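Local coordinates for protein putative methyltransferase (Emericella variicolor, PDB 7DMB) that probably methylates its substrate as a trans-acting, S-adenosylmethionine-dependent methyltransferase of calbistrin biosynthesis, and binds S-adenosyl-L-homocysteine, at residues 70-75 against 118-123; 154-159 against 324-329; 179-184 against 309-314; 218-223 against 227-232; 348-353 against 359-364. One frame throughout, in Å; residues are numbered along the deposited sequence.

From the N terminus, contact 1 closes the first loop, bringing helix 56-79 against the start of helix 120-134. After it closes, contact 2 opens at the end of helix 140-157 and closes only at residues 324-329, so the loop it spans takes in most of the methyltransferase fold. Contact 3 is nested inside that loop, joining helix 172-181 and the chain after it to strand 306-313, and contact 4 is nested in turn inside contact 3, within one beta-alpha-beta unit. Contact 5 follows in series, closing the short connection between helix 346-355 and strand 358-366. Contacts 3, 4 and 5 reach the same seven-stranded sheet, and Glu312 of contact 3 packs on Trp349 of contact 5.

Contact 1 of 5, residues 70-75 against 118-123; sequences AIQMQE and LSDGER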
# COMPACT_ATOMS: atom_id res chain seq x y z
N ALA A 70 19.67 1.15 8.08
CA ALA A 70 19.89 -0.29 8.19
C ALA A 70 21.33 -0.60 8.56
O ALA A 70 21.59 -1.47 9.39
CB ALA A 70 19.51 -0.99 6.88
N ILE A 71 22.29 0.12 7.96
CA ILE A 71 23.70 0.00 8.34
C ILE A 71 23.87 0.36 9.81
O ILE A 71 24.54 -0.35 10.57
CB ILE A 71 24.57 0.91 7.46
CG1 ILE A 71 24.53 0.46 5.99
CG2 ILE A 71 26.02 0.96 8.00
CD1 ILE A 71 25.05 1.54 5.00
N GLN A 72 23.25 1.47 10.23
CA GLN A 72 23.36 1.95 11.60
C GLN A 72 22.72 1.00 12.60
O GLN A 72 23.01 1.10 13.79
CB GLN A 72 22.72 3.34 11.71
CG GLN A 72 23.33 4.25 12.77
CD GLN A 72 24.71 4.77 12.39
OE1 GLN A 72 25.22 4.49 11.32
NE2 GLN A 72 25.32 5.53 13.29
N MET A 73 21.84 0.10 12.14
CA MET A 73 21.15 -0.82 13.03
C MET A 73 21.93 -2.09 13.33
O MET A 73 21.57 -2.80 14.28
CB MET A 73 19.80 -1.20 12.43
CG MET A 73 18.74 -0.15 12.61
SD MET A 73 17.48 -0.26 11.33
CE MET A 73 16.49 -1.60 12.00
N GLN A 74 22.97 -2.39 12.56
CA GLN A 74 23.59 -3.71 12.63
C GLN A 74 24.12 -4.01 14.03
O GLN A 74 23.77 -5.03 14.63
CB GLN A 74 24.72 -3.81 11.59
CG GLN A 74 24.19 -3.72 10.16
CD GLN A 74 23.13 -4.77 9.86
OE1 GLN A 74 23.36 -5.98 10.07
NE2 GLN A 74 21.96 -4.33 9.36
N GLU A 75 24.96 -3.13 14.57
CA GLU A 75 25.55 -3.42 15.87
C GLU A 75 24.48 -3.38 16.96
O GLU A 75 24.53 -4.17 17.91
CB GLU A 75 26.68 -2.43 16.18
CG GLU A 75 27.41 -2.78 17.48
CD GLU A 75 28.50 -1.78 17.86
OE1 GLU A 75 28.99 -1.05 16.97
OE2 GLU A 75 28.86 -1.74 19.06
N LEU A 118 31.35 5.29 5.78
CA LEU A 118 31.27 6.39 6.74
C LEU A 118 31.45 5.86 8.16
O LEU A 118 31.13 4.71 8.46
CB LEU A 118 29.91 7.10 6.63
CG LEU A 118 29.48 7.79 5.33
CD1 LEU A 118 27.98 8.22 5.37
CD2 LEU A 118 30.34 8.99 5.04
N SER A 119 31.99 6.71 9.04
CA SER A 119 31.98 6.41 10.47
C SER A 119 30.55 6.41 11.01
O SER A 119 29.63 7.00 10.41
CB SER A 119 32.85 7.41 11.23
OG SER A 119 32.25 8.70 11.27
N ASP A 120 30.35 5.73 12.15
CA ASP A 120 29.06 5.78 12.82
C ASP A 120 28.58 7.22 13.00
O ASP A 120 27.42 7.54 12.75
CB ASP A 120 29.12 5.08 14.18
CG ASP A 120 29.25 3.56 14.06
OD1 ASP A 120 28.68 2.99 13.10
OD2 ASP A 120 29.91 2.94 14.92
N GLY A 121 29.49 8.11 13.43
CA GLY A 121 29.10 9.50 13.66
C GLY A 121 28.78 10.24 12.38
O GLY A 121 27.83 11.03 12.33
N GLU A 122 29.56 10.00 11.33
CA GLU A 122 29.27 10.63 10.05
C GLU A 122 27.97 10.11 9.44
O GLU A 122 27.26 10.87 8.77
CB GLU A 122 30.44 10.41 9.09
CG GLU A 122 31.48 11.50 9.17
CD GLU A 122 30.95 12.85 8.72
OE1 GLU A 122 30.70 13.70 9.59
OE2 GLU A 122 30.79 13.07 7.49
N ARG A 123 27.64 8.83 9.67
CA ARG A 123 26.37 8.29 9.18
C ARG A 123 25.19 8.94 9.90
O ARG A 123 24.19 9.30 9.27
CB ARG A 123 26.34 6.78 9.37
CG ARG A 123 26.71 5.98 8.11
CD ARG A 123 26.34 4.51 8.27
NE ARG A 123 26.99 3.94 9.45
CZ ARG A 123 28.20 3.39 9.46
NH1 ARG A 123 28.90 3.31 8.34
NH2 ARG A 123 28.71 2.91 10.58
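Gln72 of helix 56-79 and Arg123 of helix 120-134 join two helices of the mainly helical N-terminal part, the second entering through a serine N-cap. The tight part lies around the guanidinium of Arg123. Its NE donates to Gln72 OE1 at 2.6 Å, with the oxygen in the guanidinium plane and the donor nearly in line with the amide C=O. The two flat groups are nevertheless turned 62° apart. Over one guanidinium face sits the CG2 methyl of Ile71, 3.5 Å from Arg123 NE and offset toward the rim; Ser119 O lies over the opposite face. Within residues 118-123, Arg123 NH2 forms a salt bridge with Asp120 OD1 at 2.5 Å, meeting it on the anti side and out of the carboxylate plane. The amide of Gln72 is used at both ends, since NE2 donates to Asp120 O at 3.0 Å, tilted from the carbonyl plane. A bend at chi2 (72°) turns this amide toward the first turn of helix 120-134. Arg123 NH1 donates to Leu115 O in the preceding helix 112-117, and Tyr150 of helix 140-157 touches Gln72.

Toward solvent the contact is looser. Asp120 and Glu75 are both exposed, their like-charged OD2 and OE1 4.6 Å apart and not in contact. Beyond them, Ser119 caps the helix: its OG accepts from Glu122 N at 3.0 Å.

Contact 2 of 5, residues 154-159 against 324-329; sequences VDIVEG and VGLLPG
A single side chain, Leu326, carries one whole side of this contact and divides its two methyl groups between Ile156 and Val157, neighbours in sequence. CD1 rests against Ile156 CG2 at 4.0 Å and lies almost as near to Ile156 CD1, the two side chains crossing at about a right angle. CD2 of Leu326 takes the other residue, 3.8 Å from Val157 CG1. That methyl stands anti to its own carbonyl carbon, at a chi1 of -56°, with CG2 wedged between the backbone N and the carbonyl carbon. Both backbones are turning here. Helix 140-157 ends in a Schellman motif in which Gly159, at positive phi, is the C-prime residue, its N bonded to Ile156 O and Arg160 N to Asp155 O. Leu326 sits within a type I turn closed by Leu327 N on Val324 O at 3.0 Å. Phe87 and Tyr90 of helix 85-101 and Leu163 of helix 163-168 also pack on Leu326, while His86 NE2 bonds to its carbonyl oxygen.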
# COMPACT_ATOMS: atom_id res chain seq x y z
N VAL A 154 15.80 -1.56 19.21
CA VAL A 154 16.05 -2.37 20.40
C VAL A 154 14.81 -2.40 21.30
O VAL A 154 14.37 -3.48 21.71
CB VAL A 154 17.28 -1.86 21.17
CG1 VAL A 154 17.35 -2.51 22.59
CG2 VAL A 154 18.57 -2.14 20.37
N ASP A 155 14.25 -1.24 21.62
CA ASP A 155 12.99 -1.21 22.36
C ASP A 155 11.91 -2.03 21.66
O ASP A 155 11.03 -2.59 22.33
CB ASP A 155 12.48 0.22 22.54
CG ASP A 155 13.21 0.96 23.64
OD1 ASP A 155 14.06 0.35 24.32
OD2 ASP A 155 12.93 2.16 23.83
N ILE A 156 11.95 -2.12 20.34
CA ILE A 156 10.92 -2.87 19.64
C ILE A 156 11.19 -4.37 19.74
O ILE A 156 10.32 -5.14 20.17
CB ILE A 156 10.79 -2.40 18.17
CG1 ILE A 156 10.30 -0.94 18.12
CG2 ILE A 156 9.84 -3.33 17.38
CD1 ILE A 156 10.48 -0.26 16.78
N VAL A 157 12.40 -4.82 19.38
CA VAL A 157 12.65 -6.27 19.42
C VAL A 157 12.72 -6.79 20.84
O VAL A 157 12.58 -8.00 21.06
CB VAL A 157 13.94 -6.69 18.68
CG1 VAL A 157 13.94 -6.21 17.23
CG2 VAL A 157 15.18 -6.20 19.45
N GLU A 158 12.93 -5.92 21.83
CA GLU A 158 12.90 -6.38 23.20
C GLU A 158 11.53 -6.24 23.85
O GLU A 158 11.40 -6.49 25.06
CB GLU A 158 13.96 -5.66 24.02
CG GLU A 158 15.36 -5.93 23.44
CD GLU A 158 16.49 -5.64 24.41
OE1 GLU A 158 16.26 -5.00 25.47
OE2 GLU A 158 17.62 -6.06 24.09
N GLY A 159 10.50 -5.85 23.09
CA GLY A 159 9.13 -5.87 23.59
C GLY A 159 8.76 -4.75 24.53
O GLY A 159 7.82 -4.91 25.32
N VAL A 324 8.30 -2.50 7.63
CA VAL A 324 7.27 -3.27 8.30
C VAL A 324 7.73 -4.67 8.68
O VAL A 324 6.96 -5.43 9.28
CB VAL A 324 5.98 -3.34 7.46
CG1 VAL A 324 5.54 -1.93 7.06
CG2 VAL A 324 6.23 -4.13 6.23
N GLY A 325 8.98 -5.02 8.40
CA GLY A 325 9.49 -6.34 8.75
C GLY A 325 9.46 -6.65 10.24
O GLY A 325 9.47 -7.82 10.62
N LEU A 326 9.41 -5.63 11.08
CA LEU A 326 9.36 -5.87 12.52
C LEU A 326 7.98 -6.35 12.98
O LEU A 326 7.83 -6.70 14.15
CB LEU A 326 9.78 -4.59 13.27
CG LEU A 326 11.29 -4.27 13.26
CD1 LEU A 326 11.58 -2.86 13.77
CD2 LEU A 326 12.09 -5.31 14.06
N LEU A 327 6.98 -6.39 12.07
CA LEU A 327 5.67 -6.96 12.36
C LEU A 327 5.62 -8.44 11.99
O LEU A 327 6.11 -8.83 10.92
CB LEU A 327 4.58 -6.22 11.60
CG LEU A 327 4.64 -4.71 11.80
CD1 LEU A 327 3.59 -3.99 10.95
CD2 LEU A 327 4.48 -4.40 13.28
N PRO A 328 4.99 -9.24 12.87
CA PRO A 328 4.90 -10.70 12.61
C PRO A 328 4.25 -11.04 11.28
O PRO A 328 4.65 -12.02 10.63
CB PRO A 328 4.05 -11.23 13.78
CG PRO A 328 3.80 -10.07 14.70
CD PRO A 328 4.14 -8.81 14.00
N GLY A 329 3.27 -10.26 10.86
CA GLY A 329 2.56 -10.53 9.63
C GLY A 329 3.40 -10.45 8.37
O GLY A 329 3.04 -11.05 7.36

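Contact 3 of 5, residues 179-184 against 309-314; sequences WANSLS and FNQELS
Gln311 meets Asn181 and Ser184 toward the C-terminal end of strand 306-313. The Gln311 chain is extended past CG, which stands anti to the backbone N (chi1 -167°), and this carries the amide across to Asn181, on helix 172-181. Its OE1 comes within 3.1 Å of Asn181 OD1; as two acceptors these atoms cannot bond, and each has its own partner, Ser282 OG and Thr212 OG1 respectively. A water settles the junction, accepting from Gln311 NE2 at 2.8 Å and donating to Asn181 OD1 at 2.7 Å and, less closely, to Asn181 O at 3.2 Å. Here the Rossmann-like methyltransferase sheet abuts the cofactor pocket, with the Asn181 side chain about 5 Å from bound S-adenosyl-L-homocysteine. Ser184 OG lies 3.5 Å from Gln311 NE2 without a bond, both being held by the amide of Asn377. Glu312 turns off to bind His286, and Leu313 N is bonded to Asn283 OD1.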
# COMPACT_ATOMS: atom_id res chain seq x y z
N TRP A 179 1.99 9.69 1.01
CA TRP A 179 3.10 9.71 0.05
C TRP A 179 2.91 8.64 -1.01
O TRP A 179 3.05 8.92 -2.20
CB TRP A 179 4.46 9.48 0.73
CG TRP A 179 5.53 9.10 -0.32
CD1 TRP A 179 6.22 9.96 -1.13
CD2 TRP A 179 5.96 7.78 -0.70
NE1 TRP A 179 7.07 9.27 -1.97
CE2 TRP A 179 6.94 7.93 -1.72
CE3 TRP A 179 5.64 6.48 -0.26
CZ2 TRP A 179 7.59 6.83 -2.31
CZ3 TRP A 179 6.30 5.39 -0.86
CH2 TRP A 179 7.26 5.58 -1.87
N ALA A 180 2.66 7.39 -0.59
CA ALA A 180 2.48 6.30 -1.55
C ALA A 180 1.34 6.59 -2.52
O ALA A 180 1.48 6.38 -3.73
CB ALA A 180 2.21 4.99 -0.80
N ASN A 181 0.20 7.04 -2.00
CA ASN A 181 -0.92 7.39 -2.87
C ASN A 181 -0.55 8.54 -3.80
O ASN A 181 -1.11 8.65 -4.90
CB ASN A 181 -2.13 7.78 -2.02
CG ASN A 181 -2.95 6.58 -1.61
OD1 ASN A 181 -3.69 6.02 -2.42
ND2 ASN A 181 -2.82 6.19 -0.34
N SER A 182 0.39 9.39 -3.40
CA SER A 182 0.74 10.54 -4.21
C SER A 182 1.43 10.15 -5.52
O SER A 182 1.54 10.98 -6.43
CB SER A 182 1.61 11.49 -3.38
OG SER A 182 2.97 11.08 -3.36
N LEU A 183 1.87 8.90 -5.65
CA LEU A 183 2.54 8.48 -6.87
C LEU A 183 1.57 8.06 -7.97
O LEU A 183 1.96 8.03 -9.14
CB LEU A 183 3.49 7.31 -6.58
CG LEU A 183 4.75 7.57 -5.75
CD1 LEU A 183 5.50 6.26 -5.51
CD2 LEU A 183 5.65 8.59 -6.44
N SER A 184 0.33 7.74 -7.62
CA SER A 184 -0.64 7.18 -8.56
C SER A 184 -1.75 8.18 -8.82
O SER A 184 -2.30 8.78 -7.88
CB SER A 184 -1.27 5.88 -8.04
OG SER A 184 -0.30 4.90 -7.71
N PHE A 309 -11.04 -2.67 -7.56
CA PHE A 309 -9.87 -1.85 -7.84
C PHE A 309 -8.90 -2.05 -6.69
O PHE A 309 -9.21 -1.71 -5.54
CB PHE A 309 -10.21 -0.37 -8.02
CG PHE A 309 -9.00 0.51 -8.06
CD1 PHE A 309 -8.14 0.48 -9.14
CD2 PHE A 309 -8.68 1.32 -6.99
CE1 PHE A 309 -7.00 1.26 -9.16
CE2 PHE A 309 -7.56 2.11 -7.02
CZ PHE A 309 -6.71 2.06 -8.10
N ASN A 310 -7.74 -2.62 -7.00
CA ASN A 310 -6.80 -3.12 -6.00
C ASN A 310 -5.44 -2.45 -6.23
O ASN A 310 -4.77 -2.69 -7.24
CB ASN A 310 -6.70 -4.64 -6.10
CG ASN A 310 -5.89 -5.27 -4.97
OD1 ASN A 310 -5.83 -4.76 -3.85
ND2 ASN A 310 -5.28 -6.41 -5.26
N GLN A 311 -5.04 -1.59 -5.30
CA GLN A 311 -3.75 -0.93 -5.34
C GLN A 311 -2.80 -1.69 -4.43
O GLN A 311 -3.06 -1.80 -3.22
CB GLN A 311 -3.89 0.53 -4.89
CG GLN A 311 -2.69 1.44 -5.16
CD GLN A 311 -2.98 2.87 -4.74
OE1 GLN A 311 -3.21 3.16 -3.55
NE2 GLN A 311 -2.99 3.78 -5.71
N GLU A 312 -1.71 -2.22 -4.99
CA GLU A 312 -0.89 -3.17 -4.23
C GLU A 312 0.59 -3.05 -4.54
O GLU A 312 1.01 -3.11 -5.70
CB GLU A 312 -1.36 -4.61 -4.49
CG GLU A 312 -2.47 -5.09 -3.55
CD GLU A 312 -1.94 -5.37 -2.14
OE1 GLU A 312 -0.70 -5.54 -1.98
OE2 GLU A 312 -2.76 -5.46 -1.20
N LEU A 313 1.39 -2.93 -3.48
CA LEU A 313 2.84 -2.86 -3.63
C LEU A 313 3.40 -4.11 -4.30
O LEU A 313 3.01 -5.24 -4.00
CB LEU A 313 3.49 -2.70 -2.26
CG LEU A 313 3.20 -1.35 -1.63
CD1 LEU A 313 3.57 -1.40 -0.16
CD2 LEU A 313 3.99 -0.28 -2.37
N SER A 314 4.32 -3.89 -5.23
CA SER A 314 5.29 -4.91 -5.61
C SER A 314 6.61 -4.27 -6.09
O SER A 314 7.08 -4.56 -7.19
CB SER A 314 4.70 -5.84 -6.69
OG SER A 314 4.08 -5.14 -7.76
O HOH W 1 -3.46 6.49 -5.03

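Contact 4 of 5, residues 218-223 against 227-232; sequences EGLNPD and QLYSSY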
# COMPACT_ATOMS: atom_id res chain seq x y z
N GLU A 218 -12.24 12.55 -4.40
CA GLU A 218 -12.02 13.63 -5.35
C GLU A 218 -12.54 13.25 -6.73
O GLU A 218 -13.13 14.07 -7.44
CB GLU A 218 -10.54 13.99 -5.42
CG GLU A 218 -10.11 14.92 -4.31
CD GLU A 218 -8.64 15.29 -4.40
OE1 GLU A 218 -8.05 15.14 -5.50
OE2 GLU A 218 -8.08 15.71 -3.37
N GLY A 219 -12.31 11.99 -7.13
CA GLY A 219 -12.89 11.52 -8.38
C GLY A 219 -14.39 11.40 -8.33
O GLY A 219 -15.06 11.50 -9.36
N LEU A 220 -14.96 11.20 -7.14
CA LEU A 220 -16.40 11.09 -6.99
C LEU A 220 -17.08 12.43 -6.76
O LEU A 220 -18.31 12.49 -6.80
CB LEU A 220 -16.75 10.14 -5.84
CG LEU A 220 -16.43 8.65 -5.97
CD1 LEU A 220 -16.79 7.94 -4.67
CD2 LEU A 220 -17.12 8.01 -7.16
N ASN A 221 -16.32 13.49 -6.50
CA ASN A 221 -16.86 14.83 -6.25
C ASN A 221 -16.15 15.82 -7.17
O ASN A 221 -15.31 16.60 -6.72
CB ASN A 221 -16.72 15.23 -4.79
CG ASN A 221 -17.44 14.28 -3.85
OD1 ASN A 221 -18.51 14.59 -3.33
ND2 ASN A 221 -16.85 13.10 -3.64
N PRO A 222 -16.47 15.80 -8.46
CA PRO A 222 -15.74 16.67 -9.40
C PRO A 222 -16.06 18.14 -9.22
O PRO A 222 -15.17 18.99 -9.32
CB PRO A 222 -16.18 16.14 -10.77
CG PRO A 222 -17.58 15.65 -10.54
CD PRO A 222 -17.61 15.11 -9.12
N ASP A 223 -17.32 18.48 -8.95
CA ASP A 223 -17.74 19.87 -8.77
C ASP A 223 -18.60 19.97 -7.52
O ASP A 223 -19.19 18.99 -7.06
CB ASP A 223 -18.50 20.39 -9.99
CG ASP A 223 -17.89 19.93 -11.31
OD1 ASP A 223 -18.65 19.41 -12.17
OD2 ASP A 223 -16.66 20.08 -11.48
N GLN A 227 -22.17 14.67 -6.68
CA GLN A 227 -21.66 13.50 -5.97
C GLN A 227 -21.98 12.27 -6.80
O GLN A 227 -23.16 11.91 -6.94
CB GLN A 227 -22.25 13.41 -4.56
CG GLN A 227 -21.95 14.69 -3.75
CD GLN A 227 -22.47 14.62 -2.33
OE1 GLN A 227 -22.87 13.56 -1.85
NE2 GLN A 227 -22.45 15.76 -1.64
N LEU A 228 -20.94 11.63 -7.35
CA LEU A 228 -21.15 10.57 -8.34
C LEU A 228 -21.26 9.19 -7.70
O LEU A 228 -20.85 8.19 -8.28
CB LEU A 228 -20.02 10.57 -9.37
CG LEU A 228 -19.76 11.88 -10.11
CD1 LEU A 228 -18.66 11.72 -11.16
CD2 LEU A 228 -21.06 12.38 -10.74
N TYR A 229 -21.84 9.14 -6.51
CA TYR A 229 -22.02 7.89 -5.80
C TYR A 229 -23.26 8.02 -4.94
O TYR A 229 -23.64 9.13 -4.56
CB TYR A 229 -20.80 7.55 -4.92
CG TYR A 229 -20.52 8.54 -3.80
CD1 TYR A 229 -20.80 8.23 -2.47
CD2 TYR A 229 -19.99 9.80 -4.08
CE1 TYR A 229 -20.55 9.14 -1.46
CE2 TYR A 229 -19.72 10.70 -3.07
CZ TYR A 229 -20.01 10.37 -1.77
OH TYR A 229 -19.76 11.28 -0.78
N SER A 230 -23.90 6.89 -4.65
CA SER A 230 -25.02 6.88 -3.72
C SER A 230 -24.57 6.60 -2.30
O SER A 230 -25.19 7.08 -1.34
CB SER A 230 -26.07 5.83 -4.16
OG SER A 230 -25.52 4.52 -4.21
N SER A 231 -23.47 5.87 -2.13
CA SER A 231 -23.11 5.31 -0.84
C SER A 231 -21.63 4.94 -0.89
O SER A 231 -21.20 4.23 -1.81
CB SER A 231 -23.98 4.07 -0.56
OG SER A 231 -23.70 3.47 0.68
N TYR A 232 -20.86 5.43 0.08
CA TYR A 232 -19.48 5.00 0.27
C TYR A 232 -19.38 4.28 1.61
O TYR A 232 -19.56 4.91 2.66
CB TYR A 232 -18.51 6.18 0.22
CG TYR A 232 -17.05 5.80 0.01
CD1 TYR A 232 -16.41 6.07 -1.19
CD2 TYR A 232 -16.33 5.15 1.01
CE1 TYR A 232 -15.10 5.71 -1.40
CE2 TYR A 232 -15.00 4.78 0.81
CZ TYR A 232 -14.39 5.07 -0.40
OH TYR A 232 -13.07 4.73 -0.63
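Within the beta-alpha-beta unit of strand 200-205, helix 211-220 and strand 229-236, part of the Rossmann-like methyltransferase fold, Leu220 at the helix end meets the chain entering the second strand. Its carbonyl oxygen is the polar link: Leu228 N donates to Leu220 O at 2.8 Å, nearly straight at 173° and in the carbonyl plane. The same oxygen receives a CA-H...O contact from Gln227 CA at 3.6 Å.

The leucine side chain packs between the helix and the sheet. Leu220 CB and CD1 are each 3.7 Å from Tyr229 CD2, CB coming at the ring obliquely, and the two side chains cross at about a right angle. CD1 also comes in at the edge of a second ring, 4.0 Å from Tyr232 CD1. Tyr229 holds CG between its backbone N and carbonyl carbon (chi1 63°), which brings the ring against Leu220 and next to Asn221, whose amide plane is 67° from it. Ile190 of helix 187-196 and Ile202 of strand 200-205 also touch Leu220. The tyrosine hydroxyls bond beyond the contact, Tyr229 OH to Asp253 O and Tyr232 OH to Glu204 OE1, as does Asn221 ND2, to Phe217 O.

Nearer the surface, Asn221 OD1 lies 3.5 Å from Gln227 CG, and on the loop Pro222 CD packs on Leu228 CG at 4.0 Å.

Contact 5 of 5, residues 348-353 against 359-364; sequences EWDRRL and EGLHAV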
# COMPACT_ATOMS: atom_id res chain seq x y z
N GLU A 348 0.95 -12.33 -10.71
CA GLU A 348 0.49 -13.24 -9.67
C GLU A 348 -0.93 -12.91 -9.23
O GLU A 348 -1.74 -13.82 -9.02
CB GLU A 348 1.45 -13.22 -8.48
CG GLU A 348 1.34 -14.46 -7.55
CD GLU A 348 1.15 -15.80 -8.28
OE1 GLU A 348 0.32 -16.62 -7.82
OE2 GLU A 348 1.84 -16.04 -9.30
N TRP A 349 -1.26 -11.61 -9.11
CA TRP A 349 -2.64 -11.24 -8.81
C TRP A 349 -3.59 -11.80 -9.86
O TRP A 349 -4.59 -12.44 -9.53
CB TRP A 349 -2.78 -9.72 -8.70
CG TRP A 349 -2.24 -9.16 -7.41
CD1 TRP A 349 -1.07 -8.47 -7.23
CD2 TRP A 349 -2.85 -9.26 -6.11
NE1 TRP A 349 -0.92 -8.13 -5.90
CE2 TRP A 349 -2.00 -8.59 -5.19
CE3 TRP A 349 -4.03 -9.85 -5.64
CZ2 TRP A 349 -2.27 -8.52 -3.82
CZ3 TRP A 349 -4.32 -9.76 -4.28
CH2 TRP A 349 -3.44 -9.11 -3.38
N ASP A 350 -3.26 -11.61 -11.14
CA ASP A 350 -4.04 -12.17 -12.24
C ASP A 350 -4.33 -13.65 -12.03
O ASP A 350 -5.48 -14.08 -12.12
CB ASP A 350 -3.30 -11.94 -13.56
CG ASP A 350 -4.02 -12.55 -14.75
OD1 ASP A 350 -5.16 -12.12 -15.05
OD2 ASP A 350 -3.42 -13.45 -15.39
N ARG A 351 -3.29 -14.44 -11.75
CA ARG A 351 -3.47 -15.86 -11.43
C ARG A 351 -4.52 -16.07 -10.35
O ARG A 351 -5.42 -16.90 -10.49
CB ARG A 351 -2.14 -16.46 -10.96
CG ARG A 351 -1.13 -16.78 -12.06
CD ARG A 351 -0.09 -17.74 -11.50
NE ARG A 351 -0.71 -18.97 -11.02
CZ ARG A 351 -0.14 -19.84 -10.19
NH1 ARG A 351 1.09 -19.63 -9.73
NH2 ARG A 351 -0.79 -20.94 -9.82
N ARG A 352 -4.41 -15.33 -9.25
CA ARG A 352 -5.26 -15.64 -8.12
C ARG A 352 -6.65 -15.04 -8.29
O ARG A 352 -7.62 -15.59 -7.75
CB ARG A 352 -4.60 -15.16 -6.84
CG ARG A 352 -3.50 -16.11 -6.43
CD ARG A 352 -2.71 -15.56 -5.32
NE ARG A 352 -1.35 -16.08 -5.28
CZ ARG A 352 -0.85 -16.71 -4.24
NH1 ARG A 352 -1.61 -16.92 -3.17
NH2 ARG A 352 0.41 -17.12 -4.26
N LEU A 353 -6.77 -13.95 -9.05
CA LEU A 353 -8.08 -13.43 -9.41
C LEU A 353 -8.87 -14.48 -10.19
O LEU A 353 -10.06 -14.69 -9.92
CB LEU A 353 -7.92 -12.14 -10.21
CG LEU A 353 -7.63 -10.86 -9.40
CD1 LEU A 353 -6.98 -9.82 -10.26
CD2 LEU A 353 -8.90 -10.29 -8.74
N GLU A 359 -12.35 -12.29 -13.87
CA GLU A 359 -11.79 -12.49 -15.21
C GLU A 359 -10.29 -12.21 -15.24
O GLU A 359 -9.80 -11.56 -16.16
CB GLU A 359 -12.49 -11.60 -16.24
CG GLU A 359 -14.01 -11.70 -16.28
CD GLU A 359 -14.64 -10.75 -17.31
OE1 GLU A 359 -15.83 -10.96 -17.66
OE2 GLU A 359 -13.95 -9.80 -17.77
N GLY A 360 -9.56 -12.68 -14.23
CA GLY A 360 -8.20 -12.20 -14.15
C GLY A 360 -8.17 -10.68 -14.03
O GLY A 360 -9.16 -10.02 -13.66
N LEU A 361 -7.00 -10.13 -14.35
CA LEU A 361 -6.87 -8.69 -14.41
C LEU A 361 -7.65 -8.13 -15.60
O LEU A 361 -7.83 -8.79 -16.62
CB LEU A 361 -5.38 -8.29 -14.52
CG LEU A 361 -4.50 -8.39 -13.28
CD1 LEU A 361 -3.04 -8.17 -13.65
CD2 LEU A 361 -4.93 -7.37 -12.22
N HIS A 362 -8.13 -6.90 -15.44
CA HIS A 362 -8.78 -6.16 -16.51
C HIS A 362 -7.84 -5.10 -17.07
O HIS A 362 -7.55 -5.07 -18.26
CB HIS A 362 -10.09 -5.55 -15.99
CG HIS A 362 -10.92 -4.87 -17.03
ND1 HIS A 362 -11.82 -5.56 -17.83
CD2 HIS A 362 -11.03 -3.57 -17.38
CE1 HIS A 362 -12.43 -4.71 -18.63
NE2 HIS A 362 -11.97 -3.50 -18.39
N ALA A 363 -7.34 -4.22 -16.20
CA ALA A 363 -6.39 -3.18 -16.57
C ALA A 363 -5.38 -3.02 -15.44
O ALA A 363 -5.69 -3.30 -14.28
CB ALA A 363 -7.09 -1.85 -16.85
N VAL A 364 -4.16 -2.61 -15.79
CA VAL A 364 -3.12 -2.34 -14.80
C VAL A 364 -2.35 -1.10 -15.22
O VAL A 364 -1.95 -0.97 -16.38
CB VAL A 364 -2.14 -3.51 -14.59
CG1 VAL A 364 -1.28 -3.22 -13.37
CG2 VAL A 364 -2.86 -4.79 -14.38
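With chi1 at 177° Asp350 sets its CG opposite the backbone N, and with chi2 at 63° it turns OD1 toward the chain at Gly360 and Leu361. There OD1 accepts from Leu361 N at 2.8 Å, through the lone pair facing away from the other carboxylate oxygen, in a fairly straight bond of 163°. The close approach depends on Gly360, which has no side chain and a positive phi, and whose CA lies 3.2 Å from Asp350 OD1. OD2 makes a long, weak ion pair with Lys354.

Apolar groups close up beside this bond. Leu361 lays its CG 3.8 Å from Asp350 CB, and its CD2 meets Leu353 CD1 at 3.7 Å, the two leucines crossing at about a right angle. Leu353 CB packs against the glycine, 4.0 Å from Gly360 CA. On another side of the helix Glu348 OE1 accepts from Arg352 NE at 3.1 Å, in a salt-bridge network that includes Arg351 by charge alone and continues from Arg352 to Asp336.

The contact thus joins helix 346-355 to strand 358-366, an outermost strand of the seven-stranded methyltransferase sheet, which a classic beta bulge at His362 and Ala363 interrupts opposite Leu379. Leu353 reaches inward to Leu308 of strand 306-313, Ala380 of strand 375-382 and Leu295 of helix 291-301.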